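Local coordinates for uncharacterized protein (Sinorhizobium meliloti, PDB 4DNH) that is of unknown function but folds as a TIM barrel and may be an enzyme related to dihydrodipicolinate synthase, at residues G151-M156 against S180-P185; V186-L191 against D217-H222; A221-V226 against K248-Y253; I229-L234 against I240-Q245. All coordinates share one frame; numbering follows the deposited sequence.

Contact 1 of 4, residues G151-M156 against S180-P185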
# COMPACT_ATOMS: atom_id res chain seq x y z
N GLY A 151 -15.09 8.27 8.61
CA GLY A 151 -14.22 7.66 7.62
C GLY A 151 -14.94 6.74 6.65
O GLY A 151 -15.87 6.03 7.04
N ARG A 152 -14.54 6.78 5.38
CA ARG A 152 -14.93 5.71 4.47
C ARG A 152 -13.99 4.50 4.67
O ARG A 152 -12.82 4.66 5.03
CB ARG A 152 -15.01 6.19 3.00
CG ARG A 152 -13.79 6.92 2.45
CD ARG A 152 -13.89 7.15 0.93
NE ARG A 152 -14.08 5.90 0.18
CZ ARG A 152 -13.96 5.76 -1.14
NH1 ARG A 152 -14.15 4.57 -1.70
NH2 ARG A 152 -13.64 6.79 -1.92
N ILE A 153 -14.53 3.30 4.47
CA ILE A 153 -13.88 2.06 4.85
C ILE A 153 -13.24 1.33 3.67
O ILE A 153 -13.79 1.31 2.57
CB ILE A 153 -14.90 1.10 5.51
CG1 ILE A 153 -15.20 1.54 6.94
CG2 ILE A 153 -14.40 -0.35 5.50
CD1 ILE A 153 -16.44 2.37 7.05
N ILE A 154 -12.07 0.76 3.92
CA ILE A 154 -11.49 -0.25 3.06
C ILE A 154 -11.62 -1.53 3.86
O ILE A 154 -11.03 -1.65 4.93
CB ILE A 154 -9.99 -0.02 2.79
CG1 ILE A 154 -9.79 1.24 1.97
CG2 ILE A 154 -9.41 -1.22 2.04
CD1 ILE A 154 -8.36 1.73 1.95
N LEU A 155 -12.41 -2.47 3.36
CA LEU A 155 -12.75 -3.64 4.14
C LEU A 155 -11.67 -4.70 3.97
O LEU A 155 -11.55 -5.33 2.91
CB LEU A 155 -14.13 -4.16 3.76
CG LEU A 155 -14.72 -5.23 4.65
CD1 LEU A 155 -14.89 -4.71 6.07
CD2 LEU A 155 -16.05 -5.69 4.09
N MSE A 156 -10.89 -4.89 5.02
CA MSE A 156 -9.72 -5.77 4.97
C MSE A 156 -10.10 -7.21 5.15
O MSE A 156 -11.16 -7.53 5.74
CB MSE A 156 -8.73 -5.30 6.04
CG MSE A 156 -8.08 -4.01 5.55
SE MSE A 156 -6.85 -3.33 6.94
CE MSE A 156 -5.17 -4.14 6.29
N SER A 180 -24.26 -5.24 4.35
CA SER A 180 -25.60 -4.68 4.52
C SER A 180 -25.65 -3.70 5.69
O SER A 180 -26.59 -2.92 5.80
CB SER A 180 -26.64 -5.79 4.69
OG SER A 180 -26.49 -6.44 5.93
N GLN A 181 -24.63 -3.73 6.54
CA GLN A 181 -24.58 -2.86 7.71
C GLN A 181 -23.59 -1.69 7.64
O GLN A 181 -23.55 -0.85 8.54
CB GLN A 181 -24.37 -3.68 8.98
CG GLN A 181 -25.66 -4.26 9.52
CD GLN A 181 -25.54 -4.71 10.96
OE1 GLN A 181 -25.09 -3.95 11.82
NE2 GLN A 181 -25.94 -5.95 11.23
N VAL A 182 -22.78 -1.63 6.58
CA VAL A 182 -21.90 -0.47 6.39
C VAL A 182 -22.79 0.72 6.06
O VAL A 182 -23.91 0.53 5.60
CB VAL A 182 -20.87 -0.68 5.25
CG1 VAL A 182 -19.69 0.28 5.41
CG2 VAL A 182 -20.33 -2.09 5.25
N LYS A 183 -22.30 1.93 6.31
CA LYS A 183 -23.11 3.11 6.03
C LYS A 183 -22.81 3.71 4.67
O LYS A 183 -23.65 4.38 4.10
CB LYS A 183 -22.97 4.14 7.15
CG LYS A 183 -24.31 4.54 7.75
CD LYS A 183 -24.30 4.51 9.28
CE LYS A 183 -23.61 5.74 9.87
NZ LYS A 183 -23.43 5.64 11.34
N GLU A 184 -21.61 3.47 4.14
CA GLU A 184 -21.18 4.03 2.86
C GLU A 184 -20.46 2.97 2.03
O GLU A 184 -19.95 1.98 2.58
CB GLU A 184 -20.26 5.24 3.09
CG GLU A 184 -20.94 6.50 3.63
CD GLU A 184 -21.77 7.22 2.59
OE1 GLU A 184 -21.35 7.30 1.42
OE2 GLU A 184 -22.86 7.73 2.94
N PRO A 185 -20.43 3.16 0.69
CA PRO A 185 -19.67 2.24 -0.16
C PRO A 185 -18.26 1.97 0.36
O PRO A 185 -17.61 2.85 0.92
CB PRO A 185 -19.64 2.97 -1.51
CG PRO A 185 -20.96 3.67 -1.55
CD PRO A 185 -21.25 4.09 -0.13
O HOH W 1 -14.83 3.20 0.64
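Three groups grip one water across this contact. It donates hydrogen bonds to Pro185 O at 2.8 Å and to Ile153 O at 2.9 Å. From Arg152 NH1, at 2.8 Å, it accepts one. The two carbonyl oxygens stand 4.4 Å apart, Ile153 O to Pro185 O, and the water spans the gap between them. It lies in the plane of the Arg152 guanidinium, at its edge. The same NH1 forms a salt bridge with Asp227, which gives the group a second partner.

The apolar half lies on the outer side of strand 153-155 of the TIM barrel. Ile153 and Val182 reach toward each other tip to tip, with Ile153 CD1 4.2 Å from Val182 CG1. In Ile153, CG1 anti to the carbonyl carbon (chi1 -76°) carries CD1 out to Val182. Two buried apolar side chains suit this place, closed in by helix 132-148, whose Glu147 touches both. Pro185 gives its carbonyl to the water just before strand 186-191 begins.

Chemically, a light hydrophobic touch is joined to a water that bonds to two main-chain carbonyls, and the positive charge beside the water would probably polarise it and strengthen its donation to them.

Contact 2 of 4, residues V186-L191 against D217-H222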
# COMPACT_ATOMS: atom_id res chain seq x y z
N VAL A 186 -17.83 0.74 0.17
CA VAL A 186 -16.62 0.16 0.72
C VAL A 186 -15.70 -0.28 -0.43
O VAL A 186 -16.16 -0.54 -1.55
CB VAL A 186 -17.04 -1.04 1.60
CG1 VAL A 186 -16.19 -2.28 1.36
CG2 VAL A 186 -17.07 -0.65 3.07
N ILE A 187 -14.40 -0.33 -0.16
CA ILE A 187 -13.45 -0.94 -1.07
C ILE A 187 -13.00 -2.25 -0.44
O ILE A 187 -12.37 -2.25 0.61
CB ILE A 187 -12.22 -0.05 -1.31
CG1 ILE A 187 -12.60 1.23 -2.03
CG2 ILE A 187 -11.16 -0.82 -2.11
CD1 ILE A 187 -11.51 2.28 -2.02
N ILE A 188 -13.33 -3.36 -1.09
CA ILE A 188 -13.00 -4.68 -0.58
C ILE A 188 -11.57 -5.02 -0.93
O ILE A 188 -11.10 -4.81 -2.05
CB ILE A 188 -13.95 -5.76 -1.14
CG1 ILE A 188 -15.35 -5.59 -0.54
CG2 ILE A 188 -13.40 -7.16 -0.87
CD1 ILE A 188 -16.35 -6.63 -0.99
N HIS A 189 -10.86 -5.55 0.05
CA HIS A 189 -9.47 -5.88 -0.15
C HIS A 189 -9.23 -7.37 -0.13
O HIS A 189 -9.47 -8.05 0.87
CB HIS A 189 -8.63 -5.14 0.85
CG HIS A 189 -7.15 -5.29 0.63
ND1 HIS A 189 -6.25 -5.05 1.59
CD2 HIS A 189 -6.43 -5.67 -0.50
CE1 HIS A 189 -5.02 -5.27 1.11
NE2 HIS A 189 -5.13 -5.65 -0.17
N TRP A 190 -8.77 -7.88 -1.27
CA TRP A 190 -8.28 -9.24 -1.40
C TRP A 190 -6.77 -9.22 -1.35
O TRP A 190 -6.10 -8.94 -2.35
CB TRP A 190 -8.77 -9.85 -2.70
CG TRP A 190 -8.49 -11.32 -2.82
CD1 TRP A 190 -7.77 -12.12 -1.93
CD2 TRP A 190 -8.85 -12.20 -3.93
NE1 TRP A 190 -7.69 -13.40 -2.40
CE2 TRP A 190 -8.32 -13.52 -3.59
CE3 TRP A 190 -9.55 -12.04 -5.11
CZ2 TRP A 190 -8.49 -14.62 -4.42
CZ3 TRP A 190 -9.72 -13.16 -5.95
CH2 TRP A 190 -9.20 -14.41 -5.61
N LEU A 191 -6.23 -9.50 -0.17
CA LEU A 191 -4.80 -9.50 0.11
C LEU A 191 -4.23 -10.92 -0.05
O LEU A 191 -4.68 -11.83 0.64
CB LEU A 191 -4.58 -9.01 1.55
CG LEU A 191 -3.20 -8.70 2.17
CD1 LEU A 191 -2.43 -7.68 1.36
CD2 LEU A 191 -3.39 -8.21 3.60
N ASP A 217 -19.30 -13.05 -6.67
CA ASP A 217 -20.68 -13.25 -6.20
C ASP A 217 -21.08 -12.26 -5.09
O ASP A 217 -22.19 -11.73 -5.09
CB ASP A 217 -20.89 -14.71 -5.74
CG ASP A 217 -21.09 -15.68 -6.91
OD1 ASP A 217 -21.28 -15.24 -8.07
OD2 ASP A 217 -21.08 -16.90 -6.67
N VAL A 218 -20.16 -12.00 -4.15
CA VAL A 218 -20.38 -11.02 -3.09
C VAL A 218 -20.60 -9.61 -3.65
O VAL A 218 -21.56 -8.94 -3.27
CB VAL A 218 -19.20 -10.99 -2.09
CG1 VAL A 218 -19.41 -9.92 -1.05
CG2 VAL A 218 -19.01 -12.35 -1.42
N LEU A 219 -19.72 -9.18 -4.56
CA LEU A 219 -19.80 -7.86 -5.21
C LEU A 219 -21.09 -7.68 -6.01
O LEU A 219 -21.65 -6.58 -6.03
CB LEU A 219 -18.61 -7.62 -6.13
CG LEU A 219 -17.20 -8.06 -5.72
CD1 LEU A 219 -16.24 -7.89 -6.89
CD2 LEU A 219 -16.70 -7.28 -4.51
N GLU A 220 -21.54 -8.73 -6.70
CA GLU A 220 -22.84 -8.69 -7.37
C GLU A 220 -23.95 -8.46 -6.33
O GLU A 220 -24.76 -7.54 -6.47
CB GLU A 220 -23.10 -9.97 -8.17
CG GLU A 220 -22.56 -9.95 -9.60
CD GLU A 220 -22.62 -11.30 -10.30
OE1 GLU A 220 -23.48 -12.14 -9.94
OE2 GLU A 220 -21.80 -11.54 -11.22
N ALA A 221 -23.93 -9.27 -5.27
CA ALA A 221 -24.94 -9.23 -4.21
C ALA A 221 -25.03 -7.87 -3.50
O ALA A 221 -26.12 -7.47 -3.10
CB ALA A 221 -24.70 -10.33 -3.19
N HIS A 222 -23.90 -7.18 -3.34
CA HIS A 222 -23.91 -5.89 -2.64
C HIS A 222 -23.25 -4.77 -3.41
O HIS A 222 -22.54 -3.95 -2.84
CB HIS A 222 -23.29 -6.03 -1.24
CG HIS A 222 -23.90 -7.14 -0.40
ND1 HIS A 222 -25.06 -6.99 0.27
CD2 HIS A 222 -23.45 -8.43 -0.13
CE1 HIS A 222 -25.34 -8.13 0.93
NE2 HIS A 222 -24.36 -9.01 0.68
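Ile188 meets Leu219 and Val218 where strand 186-191 of the TIM barrel is covered by helix 208-221, the first two elements of a beta-alpha-beta unit that strand 226-232 completes. Along the strand, Val186 and Ile187 come first and tie it to its neighbours: Val186 bonds through its backbone to Lys225 and Gly228, Ile187 to Ile153 and Leu155 on the other side.

Ile188 then carries the contact. Its CA lies 8.8 Å from the CA of Leu219, a gap that the two side chains fill from both ends. With CG1 anti to the carbonyl carbon (chi1 -70°) and chi2 extended at -178°, Ile188 sends CD1 out to the helix, where it also nears Val218. A long, beta-branched residue suits this site, since it fits an extended backbone and still reaches the next layer.

Beyond it, the alternation of the strand takes His189 to the other side of the sheet, with Leu191 CB over one face of its imidazole, toward the rim, while Trp190 returns to the helical side and packs on His208, Ala211 and Met212 of the same helix. Val218 also touches Tyr175 and Leu179 of helix 168-181, so it packs on both the strand and the preceding helix.

Leu219 leaves the helix at a slant to Ile188, yet its end bends nearer, and CD2 stops 3.6 Å from Ile188 CD1.

Contact 3 of 4, residues A221-V226 against K248-Y253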
# COMPACT_ATOMS: atom_id res chain seq x y z
N ALA A 221 -23.93 -9.27 -5.27
CA ALA A 221 -24.94 -9.23 -4.21
C ALA A 221 -25.03 -7.87 -3.50
O ALA A 221 -26.12 -7.47 -3.10
CB ALA A 221 -24.70 -10.33 -3.19
N HIS A 222 -23.90 -7.18 -3.34
CA HIS A 222 -23.91 -5.89 -2.64
C HIS A 222 -23.25 -4.77 -3.41
O HIS A 222 -22.54 -3.95 -2.84
CB HIS A 222 -23.29 -6.03 -1.24
CG HIS A 222 -23.90 -7.14 -0.40
ND1 HIS A 222 -25.06 -6.99 0.27
CD2 HIS A 222 -23.45 -8.43 -0.13
CE1 HIS A 222 -25.34 -8.13 0.93
NE2 HIS A 222 -24.36 -9.01 0.68
N ALA A 223 -23.52 -4.71 -4.72
CA ALA A 223 -22.87 -3.75 -5.63
C ALA A 223 -22.94 -2.27 -5.20
O ALA A 223 -21.92 -1.55 -5.26
CB ALA A 223 -23.39 -3.93 -7.05
N ALA A 224 -24.13 -1.83 -4.78
CA ALA A 224 -24.35 -0.46 -4.30
C ALA A 224 -23.50 -0.13 -3.07
O ALA A 224 -23.07 1.01 -2.88
CB ALA A 224 -25.82 -0.20 -4.02
N LYS A 225 -23.26 -1.13 -2.23
CA LYS A 225 -22.43 -0.98 -1.04
C LYS A 225 -20.93 -1.17 -1.29
O LYS A 225 -20.15 -1.16 -0.34
CB LYS A 225 -22.90 -1.92 0.07
CG LYS A 225 -23.38 -1.20 1.31
CD LYS A 225 -24.83 -0.74 1.21
CE LYS A 225 -25.26 -0.06 2.51
NZ LYS A 225 -25.05 -0.93 3.69
N VAL A 226 -20.53 -1.34 -2.55
CA VAL A 226 -19.13 -1.61 -2.89
C VAL A 226 -18.61 -0.63 -3.94
O VAL A 226 -18.96 -0.73 -5.12
CB VAL A 226 -18.92 -3.08 -3.34
CG1 VAL A 226 -17.51 -3.32 -3.87
CG2 VAL A 226 -19.21 -4.04 -2.20
N LYS A 248 -21.54 -2.98 -12.98
CA LYS A 248 -21.62 -1.53 -13.21
C LYS A 248 -21.33 -0.69 -11.94
O LYS A 248 -21.95 -0.88 -10.90
CB LYS A 248 -22.98 -1.19 -13.85
CG LYS A 248 -23.65 0.12 -13.44
CD LYS A 248 -23.17 1.33 -14.24
CE LYS A 248 -23.83 2.60 -13.74
NZ LYS A 248 -23.22 3.81 -14.37
N GLY A 249 -20.35 0.21 -12.03
CA GLY A 249 -20.02 1.13 -10.92
C GLY A 249 -19.22 0.55 -9.75
O GLY A 249 -19.14 1.15 -8.67
N VAL A 250 -18.64 -0.62 -9.96
CA VAL A 250 -17.74 -1.23 -8.99
C VAL A 250 -16.34 -1.11 -9.58
O VAL A 250 -16.03 -1.78 -10.57
CB VAL A 250 -18.14 -2.70 -8.68
CG1 VAL A 250 -17.09 -3.38 -7.81
CG2 VAL A 250 -19.50 -2.76 -7.99
N ARG A 251 -15.50 -0.24 -9.02
CA ARG A 251 -14.15 -0.01 -9.56
C ARG A 251 -13.14 -1.14 -9.27
O ARG A 251 -13.26 -1.85 -8.27
CB ARG A 251 -13.58 1.30 -9.04
CG ARG A 251 -14.33 2.56 -9.43
CD ARG A 251 -13.65 3.74 -8.74
NE ARG A 251 -14.19 5.04 -9.13
CZ ARG A 251 -13.98 5.64 -10.31
NH1 ARG A 251 -13.25 5.06 -11.27
NH2 ARG A 251 -14.52 6.83 -10.52
N MSE A 252 -12.15 -1.29 -10.15
CA MSE A 252 -11.02 -2.20 -9.92
C MSE A 252 -9.84 -1.37 -9.48
O MSE A 252 -9.29 -0.58 -10.26
CB MSE A 252 -10.68 -2.98 -11.18
CG MSE A 252 -9.40 -3.82 -11.12
SE MSE A 252 -9.40 -5.21 -9.71
CE MSE A 252 -10.45 -6.61 -10.62
N TYR A 253 -9.45 -1.51 -8.22
CA TYR A 253 -8.26 -0.82 -7.75
C TYR A 253 -7.10 -1.79 -7.83
O TYR A 253 -7.12 -2.85 -7.17
CB TYR A 253 -8.44 -0.31 -6.32
CG TYR A 253 -9.41 0.87 -6.17
CD1 TYR A 253 -9.01 2.17 -6.47
CD2 TYR A 253 -10.72 0.67 -5.70
CE1 TYR A 253 -9.88 3.24 -6.32
CE2 TYR A 253 -11.59 1.74 -5.55
CZ TYR A 253 -11.17 3.02 -5.86
OH TYR A 253 -12.03 4.08 -5.73
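Val226 and Val250 bring their CA atoms to 6.3 Å where the chain leaves the turn after helix 208-221 and enters strand 226-232, beside the approach to strand 251-254 in the parallel TIM barrel; no hydrogen bond joins the two segments here. Farther along the chain, Arg251 bonds through its backbone to Asp227 and Ile229, so this is the point just before the strands pair.

Val250 carries the side-chain contact: CG1 meets the Val226 side chain, while CG2 faces Ala223 and the Val226 carbonyl. CG1, anti to the backbone N at chi1 172°, lies 4.0 Å from Val226 CG1, the two valines slanting across each other. CG2 is 4.2 Å from Ala223 CB and 3.8 Å from Ala223 O. That carbonyl oxygen already accepts the bond from Val226 N at 3.1 Å, which holds the turn in shape.

The small side chain of Ala223 lets Val250 CG2 come up to the turn, and compact, beta-branched valines suit chain on its way into a sheet. Gly249, exposed at the surface, takes a positive phi of 77°, a conformation easy for a residue without a side chain. Val226 also packs on Leu179 of helix 168-181, continuing the apolar layer outward from the barrel. The closest approach across the contact is a methyl against a carbonyl, Val250 CG2 to Val226 O at 3.6 Å.

Contact 4 of 4, residues I229-L234 against I240-Q245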
# COMPACT_ATOMS: atom_id res chain seq x y z
N ILE A 229 -12.88 -3.03 -5.58
CA ILE A 229 -12.09 -4.14 -5.03
C ILE A 229 -10.61 -3.89 -5.32
O ILE A 229 -10.25 -3.48 -6.43
CB ILE A 229 -12.55 -5.55 -5.53
CG1 ILE A 229 -11.46 -6.59 -5.33
CG2 ILE A 229 -12.94 -5.54 -7.00
CD1 ILE A 229 -11.98 -7.99 -5.16
N LYS A 230 -9.78 -4.07 -4.29
CA LYS A 230 -8.32 -4.04 -4.45
C LYS A 230 -7.80 -5.46 -4.42
O LYS A 230 -7.98 -6.18 -3.44
CB LYS A 230 -7.64 -3.23 -3.34
CG LYS A 230 -6.13 -3.35 -3.34
CD LYS A 230 -5.48 -2.70 -2.12
CE LYS A 230 -3.99 -3.01 -2.09
NZ LYS A 230 -3.22 -2.35 -0.99
N ILE A 231 -7.13 -5.85 -5.50
CA ILE A 231 -6.57 -7.17 -5.56
C ILE A 231 -5.04 -7.08 -5.43
O ILE A 231 -4.39 -6.28 -6.14
CB ILE A 231 -7.07 -7.95 -6.81
CG1 ILE A 231 -6.81 -9.44 -6.64
CG2 ILE A 231 -6.48 -7.39 -8.11
CD1 ILE A 231 -7.53 -10.32 -7.65
N SER A 232 -4.51 -7.88 -4.50
CA SER A 232 -3.09 -7.92 -4.17
C SER A 232 -2.59 -9.36 -4.26
O SER A 232 -2.15 -9.93 -3.26
CB SER A 232 -2.86 -7.39 -2.77
OG SER A 232 -2.97 -5.99 -2.73
N LEU A 233 -2.68 -9.93 -5.45
CA LEU A 233 -2.27 -11.30 -5.71
C LEU A 233 -1.03 -11.34 -6.58
O LEU A 233 -0.46 -12.40 -6.82
CB LEU A 233 -3.38 -12.04 -6.45
CG LEU A 233 -4.73 -12.23 -5.78
CD1 LEU A 233 -5.52 -13.23 -6.61
CD2 LEU A 233 -4.57 -12.74 -4.36
N LEU A 234 -0.64 -10.17 -7.09
CA LEU A 234 0.47 -10.03 -8.04
C LEU A 234 0.41 -11.02 -9.22
O LEU A 234 1.44 -11.51 -9.70
CB LEU A 234 1.82 -10.09 -7.32
CG LEU A 234 2.10 -9.14 -6.16
CD1 LEU A 234 3.58 -9.23 -5.82
CD2 LEU A 234 1.71 -7.70 -6.46
N ILE A 240 -6.97 -8.77 -14.89
CA ILE A 240 -7.57 -8.44 -16.18
C ILE A 240 -8.85 -9.24 -16.36
O ILE A 240 -9.88 -8.68 -16.75
CB ILE A 240 -6.58 -8.65 -17.35
CG1 ILE A 240 -5.46 -7.59 -17.26
CG2 ILE A 240 -7.30 -8.58 -18.69
CD1 ILE A 240 -4.31 -7.76 -18.24
N VAL A 241 -8.79 -10.53 -16.02
CA VAL A 241 -9.96 -11.40 -16.11
C VAL A 241 -11.06 -10.96 -15.15
O VAL A 241 -12.25 -11.15 -15.42
CB VAL A 241 -9.60 -12.90 -15.92
CG1 VAL A 241 -10.85 -13.77 -15.78
CG2 VAL A 241 -8.75 -13.40 -17.08
N MSE A 242 -10.68 -10.35 -14.04
CA MSE A 242 -11.66 -10.00 -13.02
C MSE A 242 -12.30 -8.68 -13.27
O MSE A 242 -13.51 -8.52 -13.07
CB MSE A 242 -11.04 -10.03 -11.65
CG MSE A 242 -12.16 -10.29 -10.66
SE MSE A 242 -11.39 -10.07 -8.88
CE MSE A 242 -12.92 -10.80 -7.87
N ARG A 243 -11.52 -7.71 -13.73
CA ARG A 243 -12.04 -6.37 -13.99
C ARG A 243 -13.05 -6.31 -15.15
O ARG A 243 -13.77 -5.32 -15.30
CB ARG A 243 -10.90 -5.37 -14.19
CG ARG A 243 -10.09 -5.56 -15.46
CD ARG A 243 -9.07 -4.45 -15.58
NE ARG A 243 -8.28 -4.61 -16.79
CZ ARG A 243 -7.16 -3.95 -17.07
NH1 ARG A 243 -6.65 -3.07 -16.23
NH2 ARG A 243 -6.53 -4.20 -18.22
N ARG A 244 -13.11 -7.37 -15.95
CA ARG A 244 -14.04 -7.48 -17.09
C ARG A 244 -15.40 -8.07 -16.66
O ARG A 244 -16.41 -7.85 -17.34
CB ARG A 244 -13.42 -8.29 -18.23
CG ARG A 244 -12.24 -7.59 -18.90
CD ARG A 244 -11.40 -8.53 -19.76
NE ARG A 244 -10.29 -7.81 -20.41
CZ ARG A 244 -9.56 -8.27 -21.42
NH1 ARG A 244 -9.79 -9.47 -21.95
NH2 ARG A 244 -8.59 -7.52 -21.91
N GLN A 245 -15.40 -8.79 -15.54
CA GLN A 245 -16.60 -9.42 -15.00
C GLN A 245 -17.24 -8.59 -13.88
O GLN A 245 -18.26 -8.99 -13.32
CB GLN A 245 -16.28 -10.81 -14.46
CG GLN A 245 -15.61 -11.74 -15.46
CD GLN A 245 -15.68 -13.19 -15.02
OE1 GLN A 245 -14.66 -13.82 -14.75
NE2 GLN A 245 -16.90 -13.72 -14.95
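Met242, a selenomethionine, runs from helix 236-243 toward strand 226-232 and meets its two isoleucines in different ways: it crosses Ile229 at about a right angle and Ile231 at a slant. The arrangement belongs to a beta-alpha-beta unit of the TIM barrel, in which this helix covers the strand before the chain returns as strand 251-254.

The selenomethionine is stretched out, its CG anti to the backbone N (chi1 -155°) and the chain extended beyond. This full reach spans a backbone gap of 9.5 Å between Ile231 CA and Met242 CA. The long, unbranched, flexible chain of a methionine suits such a place, for it can touch two neighbours at once, here with SE and CE.

Ile229 and Ile231 both point toward the helix, as residues two apart on a strand do, while Lys230 between them faces the other way, where its NZ binds a glycerol that probably came from crystallisation. Each isoleucine swings CG1 anti to its backbone N, in Ile231 with chi1 -163°, and presents CD1 to the incoming chain.

The layer does not stop there: Met242 also touches Met212 and Cys215 of helix 208-221, and Met252 of the next strand. Within the contact the division of labour is simple, with Ile231 CD1 4.1 Å from Met242 SE and Ile229 CD1 4.0 Å from Met242 CE.

All four contacts reach the same eight-stranded barrel. Contacts 2 and 4 are buried strand-to-helix packing in successive beta-alpha-beta units and purely apolar; their strands are neighbours, probably joined by a hydrogen bond between Ile188 O and Lys230 N at 2.7 Å. Contact 1 is also largely buried but mixes a hydrophobic touch with a water bridge, while contact 3, at a strand entrance, is partly buried and sets methyls against both methyls and carbonyl oxygens. Contacts 2 and 3 share Ala221 and His222, with centres about 7 Å apart, and the charged end of Lys225 in contact 3 bonds to Val182 O of contact 1. Contacts 1 and 4 do not touch, lying about 20 Å apart between centres.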